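Local coordinates for protein peptide ABC transporter permease (Staphylococcus hominis, PDB 6EXS) that probably carries peptides across the membrane as a proton-coupled POT family transporter, and binds a thioalcohol-conjugated dipeptide, a precursor of human body malodour, at residues I70-I75 / T440-Q445; G295-S300 / I472-I477. One frame throughout, in Å; residues are numbered along the deposited sequence.

Contact 1. Residues I70-I75 / T440-Q445; sequences IYMSSI and TNASAQ. With OLC ((2R)-2,3-dihydroxypropyl (9Z)-octadec-9-enoate), chain C.
The backbones come close where Tyr71 faces Ala442, with the two CA atoms 5.3 Å apart; segment 70-75 spans the junction of helix 56-72 with helix 74-106, and 440-445 is one regular run of helix 430-451. The small Ala442 permits this approach. Its methyl CB meets Tyr71 CB at 3.8 Å, so the methylene of the tyrosine packs on the alanine while the ring reaches past it. Tyr71 has CG anti to its own carbonyl carbon (chi1 -72°), which turns the ring toward Asn441. There the amide oxygen OD1 sits 3.6 Å above the ring plane, over the centre. The ring and amide planes are 44° apart, so the two groups neither stack flat nor meet at right angles. The other end of the amide is held separately: Asn441 ND2 hydrogen-bonds to Glu303 OE2, which helps to fix the rotation of the side chain.

In this major facilitator fold the contact joins N-terminal helices to a C-terminal one across the middle of the transporter. The side chain of Tyr71 lies about 6 Å from the bound conjugated peptide, so this packing is near the ligand site. Met72 comes to the same methyl from a direction roughly at right angles to that of Tyr71. Its CG is 4.2 Å from Ala442 CB, and its CE reaches Ala442 O at 3.9 Å. A monoolein molecule lies against the same helix junction: its ester carbonyl oxygen O19 is 3.3 Å from Met72 O, a contact and not a hydrogen bond, and its chain carbon C11 is 3.7 Å from Ser73 CB.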
loop_
_atom_site.group_PDB
_atom_site.type_symbol
_atom_site.label_atom_id
_atom_site.label_comp_id
_atom_site.label_asym_id
_atom_site.label_seq_id
_atom_site.Cartn_x
_atom_site.Cartn_y
_atom_site.Cartn_z
ATOM N N ILE A 70 -3.731 -6.965 0.011
ATOM C CA ILE A 70 -4.433 -5.841 0.642
ATOM C C ILE A 70 -4.964 -4.859 -0.417
ATOM O O ILE A 70 -6.131 -4.478 -0.353
ATOM C CB ILE A 70 -3.560 -5.157 1.739
ATOM C CG1 ILE A 70 -3.609 -5.979 3.035
ATOM C CG2 ILE A 70 -3.992 -3.687 1.987
ATOM C CD1 ILE A 70 -2.465 -5.852 3.858
ATOM N N TYR A 71 -4.120 -4.514 -1.412
ATOM C CA TYR A 71 -4.433 -3.603 -2.512
ATOM C C TYR A 71 -5.375 -4.235 -3.544
ATOM O O TYR A 71 -6.247 -3.532 -4.055
ATOM C CB TYR A 71 -3.138 -3.047 -3.144
ATOM C CG TYR A 71 -2.441 -2.046 -2.240
ATOM C CD1 TYR A 71 -1.624 -2.472 -1.197
ATOM C CD2 TYR A 71 -2.662 -0.680 -2.376
ATOM C CE1 TYR A 71 -1.046 -1.566 -0.310
ATOM C CE2 TYR A 71 -2.079 0.240 -1.501
ATOM C CZ TYR A 71 -1.267 -0.210 -0.469
ATOM O OH TYR A 71 -0.671 0.675 0.403
ATOM N N MET A 72 -5.233 -5.565 -3.819
ATOM C CA MET A 72 -6.094 -6.324 -4.753
ATOM C C MET A 72 -7.522 -6.463 -4.229
ATOM O O MET A 72 -8.465 -6.363 -5.008
ATOM C CB MET A 72 -5.527 -7.728 -5.018
ATOM C CG MET A 72 -4.692 -7.836 -6.266
ATOM S SD MET A 72 -3.750 -9.377 -6.274
ATOM C CE MET A 72 -2.406 -8.915 -7.302
ATOM N N SER A 73 -7.685 -6.695 -2.918
ATOM C CA SER A 73 -8.998 -6.862 -2.290
ATOM C C SER A 73 -9.843 -5.559 -2.202
ATOM O O SER A 73 -11.034 -5.647 -1.894
ATOM C CB SER A 73 -8.861 -7.515 -0.921
ATOM O OG SER A 73 -8.203 -6.646 -0.017
ATOM N N SER A 74 -9.254 -4.368 -2.475
ATOM C CA SER A 74 -10.014 -3.106 -2.475
ATOM C C SER A 74 -10.987 -3.077 -3.661
ATOM O O SER A 74 -12.009 -2.402 -3.591
ATOM C CB SER A 74 -9.093 -1.896 -2.526
ATOM O OG SER A 74 -8.398 -1.868 -3.758
ATOM N N ILE A 75 -10.658 -3.811 -4.741
ATOM C CA ILE A 75 -11.485 -3.974 -5.941
ATOM C C ILE A 75 -12.836 -4.634 -5.533
ATOM O O ILE A 75 -13.853 -3.945 -5.654
ATOM C CB ILE A 75 -10.733 -4.726 -7.095
ATOM C CG1 ILE A 75 -9.400 -4.020 -7.488
ATOM C CG2 ILE A 75 -11.659 -4.932 -8.293
ATOM C CD1 ILE A 75 -8.438 -4.830 -8.379
ATOM N N THR A 440 -0.758 -0.439 -9.934
ATOM C CA THR A 440 0.683 -0.191 -10.108
ATOM C C THR A 440 1.398 -0.683 -8.848
ATOM O O THR A 440 2.507 -1.192 -8.951
ATOM C CB THR A 440 1.026 1.285 -10.426
ATOM O OG1 THR A 440 0.750 2.132 -9.309
ATOM C CG2 THR A 440 0.329 1.811 -11.659
ATOM N N ASN A 441 0.724 -0.592 -7.670
ATOM C CA ASN A 441 1.244 -1.056 -6.381
ATOM C C ASN A 441 0.937 -2.539 -6.123
ATOM O O ASN A 441 1.845 -3.287 -5.747
ATOM C CB ASN A 441 0.789 -0.165 -5.223
ATOM C CG ASN A 441 1.578 -0.427 -3.958
ATOM O OD1 ASN A 441 1.276 -1.341 -3.176
ATOM N ND2 ASN A 441 2.642 0.326 -3.760
ATOM N N ALA A 442 -0.325 -2.969 -6.351
ATOM C CA ALA A 442 -0.761 -4.364 -6.196
ATOM C C ALA A 442 0.049 -5.326 -7.093
ATOM O O ALA A 442 0.477 -6.376 -6.618
ATOM C CB ALA A 442 -2.245 -4.487 -6.495
ATOM N N SER A 443 0.294 -4.943 -8.364
ATOM C CA SER A 443 1.095 -5.721 -9.314
ATOM C C SER A 443 2.582 -5.723 -8.952
ATOM O O SER A 443 3.201 -6.782 -9.037
ATOM C CB SER A 443 0.910 -5.209 -10.736
ATOM O OG SER A 443 -0.443 -5.366 -11.108
ATOM N N ALA A 444 3.155 -4.555 -8.552
ATOM C CA ALA A 444 4.566 -4.457 -8.149
ATOM C C ALA A 444 4.857 -5.374 -6.959
ATOM O O ALA A 444 5.850 -6.086 -6.988
ATOM C CB ALA A 444 4.926 -3.024 -7.805
ATOM N N GLN A 445 3.962 -5.398 -5.951
ATOM C CA GLN A 445 4.051 -6.260 -4.772
ATOM C C GLN A 445 3.873 -7.748 -5.123
ATOM O O GLN A 445 4.497 -8.607 -4.482
ATOM C CB GLN A 445 3.050 -5.812 -3.692
ATOM C CG GLN A 445 3.520 -4.629 -2.837
ATOM C CD GLN A 445 4.510 -5.039 -1.763
ATOM O OE1 GLN A 445 5.631 -5.494 -2.044
ATOM N NE2 GLN A 445 4.143 -4.834 -0.506
HETATM C C10 OLC C . -12.772 -9.725 -0.795
HETATM C C9 OLC C . -11.997 -10.762 -1.085
HETATM C C11 OLC C . -12.367 -8.404 -0.204
HETATM C C8 OLC C . -10.512 -10.885 -0.896
HETATM C C24 OLC C . -11.971 -9.302 -11.073
HETATM C C12 OLC C . -13.546 -7.609 0.339
HETATM C C7 OLC C . -9.806 -11.540 -2.083
HETATM C C6 OLC C . -8.451 -10.921 -2.393
HETATM C C5 OLC C . -7.874 -11.263 -3.760
HETATM C C4 OLC C . -8.674 -10.765 -4.954
HETATM C C3 OLC C . -7.838 -10.628 -6.216
HETATM C C2 OLC C . -8.643 -10.681 -7.512
HETATM C C21 OLC C . -11.905 -9.264 -8.546
HETATM C C1 OLC C . -9.694 -9.619 -7.666
HETATM C C22 OLC C . -11.881 -8.454 -9.824
HETATM O O19 OLC C . -9.657 -8.533 -7.150
HETATM O O25 OLC C . -12.118 -8.482 -12.227
HETATM O O23 OLC C . -12.988 -7.556 -9.793
HETATM O O20 OLC C . -10.682 -10.039 -8.473
#

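Contact 2. Residues G295-S300 / I472-I477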
loop_
_atom_site.group_PDB
_atom_site.type_symbol
_atom_site.label_atom_id
_atom_site.label_comp_id
_atom_site.label_asym_id
_atom_site.label_seq_id
_atom_site.Cartn_x
_atom_site.Cartn_y
_atom_site.Cartn_z
ATOM N N GLY A 295 5.164 3.376 -12.949
ATOM C CA GLY A 295 4.569 3.262 -11.615
ATOM C C GLY A 295 4.871 1.932 -10.942
ATOM O O GLY A 295 5.194 1.894 -9.755
ATOM N N MET A 296 4.797 0.835 -11.713
ATOM C CA MET A 296 5.075 -0.523 -11.253
ATOM C C MET A 296 6.555 -0.665 -10.846
ATOM O O MET A 296 6.836 -1.197 -9.767
ATOM C CB MET A 296 4.702 -1.537 -12.349
ATOM C CG MET A 296 4.271 -2.870 -11.811
ATOM S SD MET A 296 3.539 -3.957 -13.063
ATOM C CE MET A 296 5.005 -4.405 -14.011
ATOM N N LEU A 297 7.488 -0.153 -11.699
ATOM C CA LEU A 297 8.934 -0.160 -11.470
ATOM C C LEU A 297 9.285 0.637 -10.212
ATOM O O LEU A 297 10.211 0.254 -9.489
ATOM C CB LEU A 297 9.709 0.419 -12.673
ATOM C CG LEU A 297 9.767 -0.369 -13.986
ATOM C CD1 LEU A 297 10.221 0.524 -15.103
ATOM C CD2 LEU A 297 10.692 -1.593 -13.883
ATOM N N PHE A 298 8.548 1.739 -9.946
ATOM C CA PHE A 298 8.777 2.556 -8.748
ATOM C C PHE A 298 8.391 1.800 -7.470
ATOM O O PHE A 298 9.197 1.746 -6.536
ATOM C CB PHE A 298 8.042 3.917 -8.801
ATOM C CG PHE A 298 8.241 4.654 -7.498
ATOM C CD1 PHE A 298 9.383 5.414 -7.281
ATOM C CD2 PHE A 298 7.360 4.474 -6.437
ATOM C CE1 PHE A 298 9.619 6.003 -6.047
ATOM C CE2 PHE A 298 7.602 5.064 -5.203
ATOM C CZ PHE A 298 8.736 5.808 -5.014
ATOM N N TRP A 299 7.142 1.264 -7.412
ATOM C CA TRP A 299 6.643 0.543 -6.241
ATOM C C TRP A 299 7.347 -0.781 -6.010
ATOM O O TRP A 299 7.388 -1.224 -4.867
ATOM C CB TRP A 299 5.119 0.367 -6.259
ATOM C CG TRP A 299 4.374 1.659 -6.228
ATOM C CD1 TRP A 299 3.589 2.172 -7.218
ATOM C CD2 TRP A 299 4.409 2.646 -5.189
ATOM N NE1 TRP A 299 3.104 3.403 -6.848
ATOM C CE2 TRP A 299 3.589 3.720 -5.605
ATOM C CE3 TRP A 299 5.001 2.701 -3.916
ATOM C CZ2 TRP A 299 3.379 4.853 -4.810
ATOM C CZ3 TRP A 299 4.800 3.820 -3.131
ATOM C CH2 TRP A 299 4.005 4.888 -3.580
ATOM N N SER A 300 7.938 -1.394 -7.052
ATOM C CA SER A 300 8.682 -2.655 -6.880
ATOM C C SER A 300 9.876 -2.407 -5.952
ATOM O O SER A 300 10.004 -3.080 -4.931
ATOM C CB SER A 300 9.128 -3.223 -8.228
ATOM O OG SER A 300 9.991 -4.338 -8.066
ATOM N N ILE A 472 16.179 1.855 -14.481
ATOM C CA ILE A 472 16.778 2.995 -15.196
ATOM C C ILE A 472 16.702 2.835 -16.740
ATOM O O ILE A 472 16.324 3.796 -17.406
ATOM C CB ILE A 472 18.223 3.303 -14.676
ATOM C CG1 ILE A 472 18.180 3.784 -13.195
ATOM C CG2 ILE A 472 18.960 4.334 -15.566
ATOM C CD1 ILE A 472 19.484 3.663 -12.409
ATOM N N VAL A 473 17.020 1.646 -17.301
ATOM C CA VAL A 473 16.983 1.441 -18.757
ATOM C C VAL A 473 15.547 1.573 -19.315
ATOM O O VAL A 473 15.366 2.316 -20.283
ATOM C CB VAL A 473 17.713 0.166 -19.292
ATOM C CG1 VAL A 473 19.219 0.244 -19.049
ATOM C CG2 VAL A 473 17.137 -1.131 -18.726
ATOM N N ILE A 474 14.533 0.917 -18.683
ATOM C CA ILE A 474 13.118 0.986 -19.110
ATOM C C ILE A 474 12.606 2.434 -19.025
ATOM O O ILE A 474 11.879 2.892 -19.918
ATOM C CB ILE A 474 12.199 -0.018 -18.354
ATOM C CG1 ILE A 474 12.733 -1.459 -18.447
ATOM C CG2 ILE A 474 10.745 0.054 -18.871
ATOM C CD1 ILE A 474 12.157 -2.394 -17.424
ATOM N N THR A 475 13.020 3.156 -17.971
ATOM C CA THR A 475 12.660 4.558 -17.781
ATOM C C THR A 475 13.274 5.422 -18.875
ATOM O O THR A 475 12.563 6.251 -19.429
ATOM C CB THR A 475 12.985 5.037 -16.362
ATOM O OG1 THR A 475 12.327 4.174 -15.440
ATOM C CG2 THR A 475 12.533 6.462 -16.116
ATOM N N LEU A 476 14.564 5.209 -19.211
ATOM C CA LEU A 476 15.223 5.968 -20.276
ATOM C C LEU A 476 14.603 5.699 -21.656
ATOM O O LEU A 476 14.520 6.626 -22.467
ATOM C CB LEU A 476 16.743 5.746 -20.297
ATOM C CG LEU A 476 17.547 6.368 -19.155
ATOM C CD1 LEU A 476 18.950 5.798 -19.121
ATOM C CD2 LEU A 476 17.597 7.890 -19.258
ATOM N N ILE A 477 14.129 4.450 -21.901
ATOM C CA ILE A 477 13.479 4.058 -23.161
ATOM C C ILE A 477 12.097 4.743 -23.278
ATOM O O ILE A 477 11.783 5.276 -24.341
ATOM C CB ILE A 477 13.448 2.508 -23.368
ATOM C CG1 ILE A 477 14.881 1.929 -23.439
ATOM C CG2 ILE A 477 12.659 2.120 -24.633
ATOM C CD1 ILE A 477 15.014 0.495 -22.998
#
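This is a small apolar contact between two transmembrane helices in the C-terminal part of the major facilitator fold. It joins helix 279-302 to helix 460-479, and its centre is about 18 Å from the centre of the chain. The nearest CA atoms, those of Leu297 and Thr475, are 8.7 Å apart, and Leu297 and Ile474 meet between the helices. No hydrogen bond links the segments. Leu297 directs its CB toward the other helix; with chi1 at -70° its CG lies beside the backbone N, which brings both methyls to Ile474. The side chains of Leu297 and Ile474 cross obliquely, each bringing two methyls. Helix 364-389 closes in beside them, with Thr372 touching both Leu297 and Thr475. Ile474 also reaches back to Ile293, one turn earlier on helix 279-302. Thr475 adds little to the contact. Its hydroxyl bonds to Ala471 O within its own helix, and OG1 stays 4.2 Å from Leu297 CD1. The methyl CD1 of Leu297 rests on Ile474 CG2 at 3.8 Å, and its CD2 meets Ile474 CD1 at 3.9 Å.

Overall arrangement
Contact 1 is central and buried, close to the bound peptide; contact 2 is partly buried and lies farther out, where helix 460-479 has one side on the surface. Their centres are 18 Å apart, and they share no helix. They still meet directly, because helix 279-302 packs against helix 430-451: Asn441 ND2 comes within 3.2 Å of Trp299 CD2, and Ala444 CB lies 3.5 Å from Ser300 N. The chemistry follows the depth. Contact 1 mixes an aromatic ring, an amide and apolar groups between N- and C-terminal helices. Contact 2 joins C-terminal helices alone and rests on branched aliphatic side chains.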